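Local coordinates for protein cellulase (Bacillus sp. BG-CS10, PDB 5E0C) that probably hydrolyses internal beta-1,4-glucosidic bonds of cellulose, as a family 5 glycoside hydrolase that also carries carbohydrate-binding domains, at residues I60-E65 with E78-R83; M99-H104 with M143-N148. All coordinates share one frame; numbering follows the deposited sequence.

Interaction 1 (I60-E65 with E78-R83); sequences IPVTWE and EDFFSR
Thr63 OG1 is gripped twice, by the backbone oxygen of Asp28 and the backbone N of His104, which ties this part of the loop 60-65 to its neighbours, where the carbonyl of Thr63 meets the ring of Phe80. The loop leaves strand 57-60 of the (beta/alpha)8 barrel and leads to helix 78-93, so the contact closes one beta-alpha unit. No hydrogen bond joins the segments; a buried aromatic cluster of Trp64, Phe80 and Phe81 does the work.

Phe80 directs an edge at one face of Trp64 in an offset edge-to-face pair, the ring planes 73° apart and the centroid of the indole six-membered ring 5.8 Å from that of Phe80. The nearest atoms of this pair are Trp64 CE3 and Phe80 CE2, 4.0 Å apart. On the same indole face lies Val62 CG1, which the first torsion sets anti to the backbone N (chi1 -176°). Val62 CG1 is therefore wedged between two rings: it rests over the indole and meets the rim of Phe80 in its plane, 3.6 Å from Phe80 CE2. Phe81 approaches the tryptophan at the edge, where Phe81 CD1 lies 3.6 Å from Trp64 CZ3 and Phe81 CE1 equally close to Trp64 CH2, with the two planes at 86°.

The rotation of the indole is held from its polar side, since Trp64 NE1 bonds to the backbone oxygen of Asn101; Leu127 and Leu131 of helix 117-134 also pack on Trp64. Within the first turn of helix 78-93, Asp79 O takes both Arg83 N and the hydroxyl Ser82 OG, the latter at 2.9 Å. Arg83 lays a face of its guanidinium over Phe80 CA while its NE pairs with Glu34. The carbonyl oxygen Thr63 O comes in obliquely, 4.0 Å from Phe80 CZ.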
ATOM      1  N   ILE A  60      15.995  -3.272   1.344  1.00 23.76           N
ATOM      2  CA  ILE A  60      16.062  -4.639   1.809  1.00 22.53           C
ATOM      3  C   ILE A  60      15.867  -4.678   3.310  1.00 22.46           C
ATOM      4  O   ILE A  60      16.834  -4.603   4.056  1.00 22.72           O
ATOM      5  CB  ILE A  60      17.407  -5.295   1.457  1.00 24.80           C
ATOM      6  CG1 ILE A  60      17.717  -5.132  -0.022  1.00 23.15           C
ATOM      7  CG2 ILE A  60      17.394  -6.778   1.802  1.00 25.90           C
ATOM      8  CD1 ILE A  60      19.033  -5.776  -0.416  1.00 28.01           C
ATOM      9  N   PRO A  61      14.609  -4.786   3.759  1.00 22.40           N
ATOM     10  CA  PRO A  61      14.360  -4.878   5.199  1.00 22.26           C
ATOM     11  C   PRO A  61      14.837  -6.209   5.750  1.00 23.49           C
ATOM     12  O   PRO A  61      14.622  -7.251   5.133  1.00 24.51           O
ATOM     13  CB  PRO A  61      12.839  -4.748   5.308  1.00 21.11           C
ATOM     14  CG  PRO A  61      12.335  -5.268   4.004  1.00 21.44           C
ATOM     15  CD  PRO A  61      13.373  -4.908   2.966  1.00 21.05           C
ATOM     16  N   VAL A  62      15.505  -6.173   6.896  1.00 25.51           N
ATOM     17  CA  VAL A  62      15.941  -7.401   7.550  1.00 23.32           C
ATOM     18  C   VAL A  62      15.561  -7.389   9.014  1.00 24.83           C
ATOM     19  O   VAL A  62      15.761  -6.390   9.710  1.00 27.35           O
ATOM     20  CB  VAL A  62      17.460  -7.613   7.430  1.00 24.93           C
ATOM     21  CG1 VAL A  62      17.848  -8.949   8.041  1.00 26.08           C
ATOM     22  CG2 VAL A  62      17.897  -7.563   5.973  1.00 23.27           C
ATOM     23  N   THR A  63      14.969  -8.492   9.465  1.00 25.67           N
ATOM     24  CA  THR A  63      14.736  -8.741  10.880  1.00 24.51           C
ATOM     25  C   THR A  63      15.805  -9.703  11.364  1.00 26.67           C
ATOM     26  O   THR A  63      15.946 -10.792  10.814  1.00 27.77           O
ATOM     27  CB  THR A  63      13.343  -9.332  11.138  1.00 26.79           C
ATOM     28  OG1 THR A  63      12.347  -8.393  10.717  1.00 24.92           O
ATOM     29  CG2 THR A  63      13.158  -9.635  12.619  1.00 25.94           C
ATOM     30  N   TRP A  64      16.558  -9.311  12.390  1.00 27.55           N
ATOM     31  CA  TRP A  64      17.772 -10.041  12.757  1.00 29.02           C
ATOM     32  C   TRP A  64      17.638 -10.887  14.025  1.00 28.71           C
ATOM     33  O   TRP A  64      18.474 -11.746  14.275  1.00 29.12           O
ATOM     34  CB  TRP A  64      18.946  -9.067  12.953  1.00 26.83           C
ATOM     35  CG  TRP A  64      19.263  -8.180  11.781  1.00 26.70           C
ATOM     36  CD1 TRP A  64      18.764  -6.933  11.543  1.00 26.78           C
ATOM     37  CD2 TRP A  64      20.173  -8.455  10.708  1.00 26.46           C
ATOM     38  NE1 TRP A  64      19.297  -6.421  10.386  1.00 26.50           N
ATOM     39  CE2 TRP A  64      20.168  -7.334   9.858  1.00 25.35           C
ATOM     40  CE3 TRP A  64      20.989  -9.543  10.383  1.00 28.68           C
ATOM     41  CZ2 TRP A  64      20.934  -7.276   8.694  1.00 27.38           C
ATOM     42  CZ3 TRP A  64      21.756  -9.479   9.225  1.00 29.97           C
ATOM     43  CH2 TRP A  64      21.722  -8.356   8.398  1.00 25.71           C
ATOM     44  N   GLU A  65      16.605 -10.646  14.826  1.00 29.63           N
ATOM     45  CA  GLU A  65      16.531 -11.255  16.154  1.00 33.61           C
ATOM     46  C   GLU A  65      16.691 -12.775  16.174  1.00 35.31           C
ATOM     47  O   GLU A  65      17.315 -13.323  17.077  1.00 37.88           O
ATOM     48  CB  GLU A  65      15.216 -10.913  16.834  1.00 32.29           C
ATOM     49  CG  GLU A  65      15.232 -11.303  18.303  1.00 33.05           C
ATOM     50  CD  GLU A  65      13.852 -11.476  18.874  1.00 41.78           C
ATOM     51  OE1 GLU A  65      12.969 -11.998  18.153  1.00 45.36           O
ATOM     52  OE2 GLU A  65      13.645 -11.082  20.042  1.00 47.00           O
ATOM     53  N   GLU A  78      26.160 -16.776  10.206  1.00 41.20           N
ATOM     54  CA  GLU A  78      26.961 -16.464   9.027  1.00 40.69           C
ATOM     55  C   GLU A  78      26.260 -16.769   7.699  1.00 40.91           C
ATOM     56  O   GLU A  78      26.456 -16.046   6.717  1.00 41.34           O
ATOM     57  CB  GLU A  78      28.304 -17.202   9.095  1.00 39.78           C
ATOM     58  CG  GLU A  78      29.240 -16.956   7.900  1.00 37.27           C
ATOM     59  CD  GLU A  78      29.594 -15.484   7.707  1.00 41.45           C
ATOM     60  OE1 GLU A  78      29.433 -14.686   8.661  1.00 39.80           O
ATOM     61  OE2 GLU A  78      30.045 -15.128   6.598  1.00 43.72           O
ATOM     62  N   ASP A  79      25.448 -17.824   7.666  1.00 41.01           N
ATOM     63  CA  ASP A  79      24.709 -18.184   6.450  1.00 42.79           C
ATOM     64  C   ASP A  79      23.707 -17.103   6.065  1.00 39.61           C
ATOM     65  O   ASP A  79      23.742 -16.572   4.949  1.00 36.77           O
ATOM     66  CB  ASP A  79      23.980 -19.513   6.635  1.00 44.66           C
ATOM     67  CG  ASP A  79      24.924 -20.697   6.666  1.00 49.86           C
ATOM     68  OD1 ASP A  79      25.939 -20.678   5.933  1.00 41.33           O
ATOM     69  OD2 ASP A  79      24.647 -21.644   7.436  1.00 57.06           O
ATOM     70  N   PHE A  80      22.811 -16.800   7.001  1.00 37.41           N
ATOM     71  CA  PHE A  80      21.846 -15.721   6.843  1.00 37.63           C
ATOM     72  C   PHE A  80      22.551 -14.448   6.376  1.00 36.67           C
ATOM     73  O   PHE A  80      22.166 -13.819   5.379  1.00 36.36           O
ATOM     74  CB  PHE A  80      21.108 -15.490   8.163  1.00 35.91           C
ATOM     75  CG  PHE A  80      19.962 -14.533   8.065  1.00 35.65           C
ATOM     76  CD1 PHE A  80      18.696 -14.982   7.731  1.00 35.60           C
ATOM     77  CD2 PHE A  80      20.142 -13.185   8.324  1.00 35.96           C
ATOM     78  CE1 PHE A  80      17.631 -14.105   7.641  1.00 32.39           C
ATOM     79  CE2 PHE A  80      19.078 -12.301   8.239  1.00 34.78           C
ATOM     80  CZ  PHE A  80      17.821 -12.764   7.895  1.00 32.97           C
ATOM     81  N   PHE A  81      23.625 -14.105   7.078  1.00 38.35           N
ATOM     82  CA  PHE A  81      24.354 -12.868   6.811  1.00 39.05           C
ATOM     83  C   PHE A  81      24.926 -12.854   5.397  1.00 38.02           C
ATOM     84  O   PHE A  81      24.830 -11.849   4.688  1.00 36.62           O
ATOM     85  CB  PHE A  81      25.455 -12.679   7.871  1.00 41.93           C
ATOM     86  CG  PHE A  81      25.838 -11.240   8.122  1.00 42.36           C
ATOM     87  CD1 PHE A  81      24.984 -10.208   7.762  1.00 40.88           C
ATOM     88  CD2 PHE A  81      27.008 -10.925   8.805  1.00 42.58           C
ATOM     89  CE1 PHE A  81      25.310  -8.888   8.009  1.00 37.65           C
ATOM     90  CE2 PHE A  81      27.348  -9.592   9.065  1.00 40.58           C
ATOM     91  CZ  PHE A  81      26.491  -8.574   8.667  1.00 37.23           C
ATOM     92  N   SER A  82      25.492 -13.980   4.973  1.00 37.74           N
ATOM     93  CA  SER A  82      26.113 -14.040   3.661  1.00 37.63           C
ATOM     94  C   SER A  82      25.037 -14.012   2.591  1.00 36.13           C
ATOM     95  O   SER A  82      25.302 -13.594   1.467  1.00 36.92           O
ATOM     96  CB  SER A  82      26.989 -15.284   3.510  1.00 38.87           C
ATOM     97  OG  SER A  82      26.189 -16.444   3.413  1.00 43.45           O
ATOM     98  N   ARG A  83      23.823 -14.438   2.944  1.00 35.77           N
ATOM     99  CA  ARG A  83      22.707 -14.388   1.995  1.00 36.44           C
ATOM    100  C   ARG A  83      22.227 -12.951   1.785  1.00 34.76           C
ATOM    101  O   ARG A  83      22.153 -12.486   0.637  1.00 32.37           O
ATOM    102  CB  ARG A  83      21.540 -15.277   2.443  1.00 35.14           C
ATOM    103  CG  ARG A  83      21.818 -16.770   2.299  1.00 36.96           C
ATOM    104  CD  ARG A  83      20.555 -17.615   2.136  1.00 33.33           C
ATOM    105  NE  ARG A  83      19.641 -17.517   3.272  1.00 33.37           N
ATOM    106  CZ  ARG A  83      19.780 -18.192   4.408  1.00 35.29           C
ATOM    107  NH1 ARG A  83      20.815 -19.003   4.570  1.00 38.13           N
ATOM    108  NH2 ARG A  83      18.894 -18.046   5.389  1.00 31.34           N
TER

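Interaction 2 (M99-H104 with M143-N148); sequences MLNLHH and MFESVN
Met143 and Met99 face each other across neighbouring parallel strands, 142-145 and 97-101, of the closed eight-stranded (beta/alpha)8 barrel. Met143 O receives Leu100 N at 3.0 Å in a nearly straight bond (169° at the hydrogen), while Met143 CG packs 3.9 Å from Met99 CB on the interior face. Phe144 points to the other face, that of the surrounding helices, where Phe144 CE1 touches Leu100 CD2 at 4.3 Å. Glu145 N then returns a bond to Leu100 O, 2.9 Å long.

The extended side chain of Glu145 runs alongside Asn101, and OE1, already salt-bridged to Arg59, takes only a weak bond from Asn101 ND2 and also borders Met99 SD. The Asn101 amide is held elsewhere too: OD1 accepts Val62 N, and Asn101 ND2 donates to His103 ND1, 3.1 Å away and within the imidazole plane. Past the strand, Ser146 O abuts Leu102 CG at 3.5 Å and accepts Trp128 NE1, and Val147 turns its CA-H toward Leu102 O. Leu102 O also takes Asn148 N at 2.8 Å.

Asn148 probably is the asparagine that precedes the acid/base glutamate in family 5 enzymes. Its amide stacks on the ring of His103, planes 14° apart, though the two groups are modelled too close together for their exact spacing to be trusted; the imidazole reaches it because CG is anti to the backbone N (chi1 -158°). An alanine in place of His103 would remove the ring, and both the Asn148 amide, without its flat support, and Asn101 ND2, without its in-plane acceptor, would probably be freer to turn. Arg59 NH2 binds Asn148 OD1, and Asn148 ND2 donates to a water at 2.8 Å that also bonds to His104 ND1.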
ATOM      1  N   MET A  99      18.953   0.199   0.276  1.00 24.49           N
ATOM      2  CA  MET A  99      18.761   0.610   1.665  1.00 22.74           C
ATOM      3  C   MET A  99      18.667  -0.620   2.564  1.00 23.92           C
ATOM      4  O   MET A  99      17.797  -1.468   2.356  1.00 24.11           O
ATOM      5  CB  MET A  99      17.501   1.474   1.818  1.00 21.84           C
ATOM      6  CG  MET A  99      17.310   2.030   3.232  1.00 21.53           C
ATOM      7  SD  MET A  99      15.853   3.084   3.459  1.00 21.18           S
ATOM      8  CE  MET A  99      16.027   4.162   2.059  1.00 16.40           C
ATOM      9  N   LEU A 100      19.556  -0.719   3.554  1.00 24.08           N
ATOM     10  CA  LEU A 100      19.567  -1.859   4.483  1.00 21.26           C
ATOM     11  C   LEU A 100      19.237  -1.422   5.915  1.00 24.38           C
ATOM     12  O   LEU A 100      19.788  -0.435   6.386  1.00 24.39           O
ATOM     13  CB  LEU A 100      20.929  -2.546   4.455  1.00 20.64           C
ATOM     14  CG  LEU A 100      21.142  -3.636   5.520  1.00 23.13           C
ATOM     15  CD1 LEU A 100      20.202  -4.811   5.311  1.00 22.27           C
ATOM     16  CD2 LEU A 100      22.597  -4.102   5.599  1.00 21.42           C
ATOM     17  N   ASN A 101      18.374  -2.152   6.624  1.00 23.71           N
ATOM     18  CA  ASN A 101      17.932  -1.688   7.942  1.00 19.85           C
ATOM     19  C   ASN A 101      17.959  -2.754   9.034  1.00 24.54           C
ATOM     20  O   ASN A 101      18.414  -3.873   8.810  1.00 25.57           O
ATOM     21  CB  ASN A 101      16.511  -1.098   7.851  1.00 19.17           C
ATOM     22  CG  ASN A 101      15.406  -2.164   7.680  1.00 22.55           C
ATOM     23  OD1 ASN A 101      15.616  -3.366   7.880  1.00 23.34           O
ATOM     24  ND2 ASN A 101      14.211  -1.705   7.315  1.00 19.79           N
ATOM     25  N   LEU A 102      17.475  -2.393  10.221  1.00 22.61           N
ATOM     26  CA  LEU A 102      16.921  -3.386  11.131  1.00 24.23           C
ATOM     27  C   LEU A 102      15.425  -3.199  11.017  1.00 24.29           C
ATOM     28  O   LEU A 102      14.954  -2.051  11.008  1.00 23.97           O
ATOM     29  CB  LEU A 102      17.387  -3.206  12.582  1.00 24.00           C
ATOM     30  CG  LEU A 102      18.821  -2.761  12.859  1.00 26.56           C
ATOM     31  CD1 LEU A 102      19.047  -2.668  14.369  1.00 26.03           C
ATOM     32  CD2 LEU A 102      19.849  -3.682  12.192  1.00 22.26           C
ATOM     33  N   HIS A 103      14.666  -4.286  10.907  1.00 22.96           N
ATOM     34  CA  HIS A 103      13.247  -4.101  10.614  1.00 24.34           C
ATOM     35  C   HIS A 103      12.324  -4.439  11.786  1.00 24.10           C
ATOM     36  O   HIS A 103      12.108  -3.596  12.660  1.00 26.51           O
ATOM     37  CB  HIS A 103      12.840  -4.901   9.373  1.00 23.69           C
ATOM     38  CG  HIS A 103      11.597  -4.378   8.719  1.00 24.02           C
ATOM     39  ND1 HIS A 103      11.599  -3.280   7.884  1.00 21.25           N
ATOM     40  CD2 HIS A 103      10.309  -4.794   8.790  1.00 23.06           C
ATOM     41  CE1 HIS A 103      10.370  -3.046   7.467  1.00 21.96           C
ATOM     42  NE2 HIS A 103       9.569  -3.953   7.996  1.00 23.61           N
ATOM     43  N   HIS A 104      11.770  -5.648  11.812  1.00 23.94           N
ATOM     44  CA  HIS A 104      10.785  -5.983  12.842  1.00 27.98           C
ATOM     45  C   HIS A 104      11.413  -6.150  14.223  1.00 27.27           C
ATOM     46  O   HIS A 104      10.702  -6.331  15.207  1.00 27.22           O
ATOM     47  CB  HIS A 104      10.011  -7.249  12.467  1.00 29.09           C
ATOM     48  CG  HIS A 104       9.031  -7.043  11.360  1.00 27.70           C
ATOM     49  ND1 HIS A 104       8.138  -5.991  11.350  1.00 26.74           N
ATOM     50  CD2 HIS A 104       8.808  -7.736  10.219  1.00 26.06           C
ATOM     51  CE1 HIS A 104       7.407  -6.050  10.254  1.00 27.02           C
ATOM     52  NE2 HIS A 104       7.796  -7.098   9.546  1.00 26.11           N
ATOM     53  N   MET A 143      23.135   2.358   1.408  1.00 26.47           N
ATOM     54  CA  MET A 143      22.881   3.226   2.545  1.00 26.50           C
ATOM     55  C   MET A 143      22.291   2.439   3.726  1.00 26.89           C
ATOM     56  O   MET A 143      21.677   1.383   3.532  1.00 27.82           O
ATOM     57  CB  MET A 143      21.935   4.341   2.134  1.00 25.25           C
ATOM     58  CG  MET A 143      20.530   3.860   1.821  1.00 24.27           C
ATOM     59  SD  MET A 143      19.632   5.043   0.807  1.00 18.20           S
ATOM     60  CE  MET A 143      20.216   4.613  -0.843  1.00 26.25           C
ATOM     61  N   PHE A 144      22.474   2.957   4.940  1.00 24.71           N
ATOM     62  CA  PHE A 144      21.982   2.297   6.153  1.00 24.46           C
ATOM     63  C   PHE A 144      20.844   3.054   6.795  1.00 24.22           C
ATOM     64  O   PHE A 144      20.907   4.282   6.946  1.00 26.29           O
ATOM     65  CB  PHE A 144      23.080   2.150   7.198  1.00 24.80           C
ATOM     66  CG  PHE A 144      24.201   1.270   6.786  1.00 27.10           C
ATOM     67  CD1 PHE A 144      24.008   0.259   5.855  1.00 26.82           C
ATOM     68  CD2 PHE A 144      25.464   1.445   7.338  1.00 26.94           C
ATOM     69  CE1 PHE A 144      25.067  -0.566   5.479  1.00 27.31           C
ATOM     70  CE2 PHE A 144      26.515   0.641   6.962  1.00 28.78           C
ATOM     71  CZ  PHE A 144      26.320  -0.367   6.030  1.00 29.02           C
ATOM     72  N   GLU A 145      19.819   2.310   7.197  1.00 20.99           N
ATOM     73  CA  GLU A 145      18.646   2.862   7.849  1.00 21.29           C
ATOM     74  C   GLU A 145      18.603   2.319   9.279  1.00 23.13           C
ATOM     75  O   GLU A 145      18.647   1.110   9.485  1.00 22.83           O
ATOM     76  CB  GLU A 145      17.385   2.505   7.064  1.00 19.32           C
ATOM     77  CG  GLU A 145      16.108   2.897   7.744  1.00 21.67           C
ATOM     78  CD  GLU A 145      14.894   2.335   7.038  1.00 23.67           C
ATOM     79  OE1 GLU A 145      15.073   1.362   6.263  1.00 23.33           O
ATOM     80  OE2 GLU A 145      13.770   2.863   7.253  1.00 22.56           O
ATOM     81  N   SER A 146      18.538   3.213  10.261  1.00 20.96           N
ATOM     82  CA  SER A 146      18.798   2.835  11.651  1.00 22.03           C
ATOM     83  C   SER A 146      17.852   1.766  12.190  1.00 22.27           C
ATOM     84  O   SER A 146      18.301   0.741  12.717  1.00 23.30           O
ATOM     85  CB  SER A 146      18.731   4.064  12.552  1.00 21.25           C
ATOM     86  OG  SER A 146      17.445   4.653  12.502  1.00 20.07           O
ATOM     87  N   VAL A 147      16.551   2.006  12.053  1.00 20.19           N
ATOM     88  CA  VAL A 147      15.534   1.095  12.566  1.00 21.77           C
ATOM     89  C   VAL A 147      14.215   1.356  11.837  1.00 21.47           C
ATOM     90  O   VAL A 147      13.868   2.505  11.573  1.00 21.33           O
ATOM     91  CB  VAL A 147      15.345   1.258  14.106  1.00 23.74           C
ATOM     92  CG1 VAL A 147      15.187   2.731  14.478  1.00 18.98           C
ATOM     93  CG2 VAL A 147      14.149   0.445  14.614  1.00 21.94           C
ATOM     94  N   ASN A 148      13.478   0.297  11.506  1.00 22.94           N
ATOM     95  CA  ASN A 148      12.187   0.478  10.852  1.00 21.96           C
ATOM     96  C   ASN A 148      11.070   0.855  11.818  1.00 23.37           C
ATOM     97  O   ASN A 148      10.901   0.228  12.847  1.00 24.10           O
ATOM     98  CB  ASN A 148      11.782  -0.779  10.099  1.00 23.73           C
ATOM     99  CG  ASN A 148      10.409  -0.651   9.481  1.00 22.66           C
ATOM    100  OD1 ASN A 148      10.230   0.079   8.513  1.00 23.94           O
ATOM    101  ND2 ASN A 148       9.432  -1.337  10.046  1.00 20.72           N
TER
HETATM  102  O   HOH W   1       8.815  -3.226  12.054  1.00 26.07           O

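In the fold
Both contacts are buried in the catalytic barrel and meet along strand 97-101, where Ile60 N lies 2.7 Å from Met99 O, a probable hydrogen bond, and Pro61 packs on His103. Interaction 1 joins a loop to the helix that follows it and is almost wholly apolar, as suits the layer between strand ends and outer helices. Interaction 2 pairs two strands: backbone bonds and methionines hold the part within the strands, and toward the C-terminal ends the chemistry turns polar, with amides, imidazoles and a carboxylate. This is the end of the barrel where family 5 active sites lie, so the aromatic cluster of 60-65 with 78-83 packs beside a probable substrate-facing network.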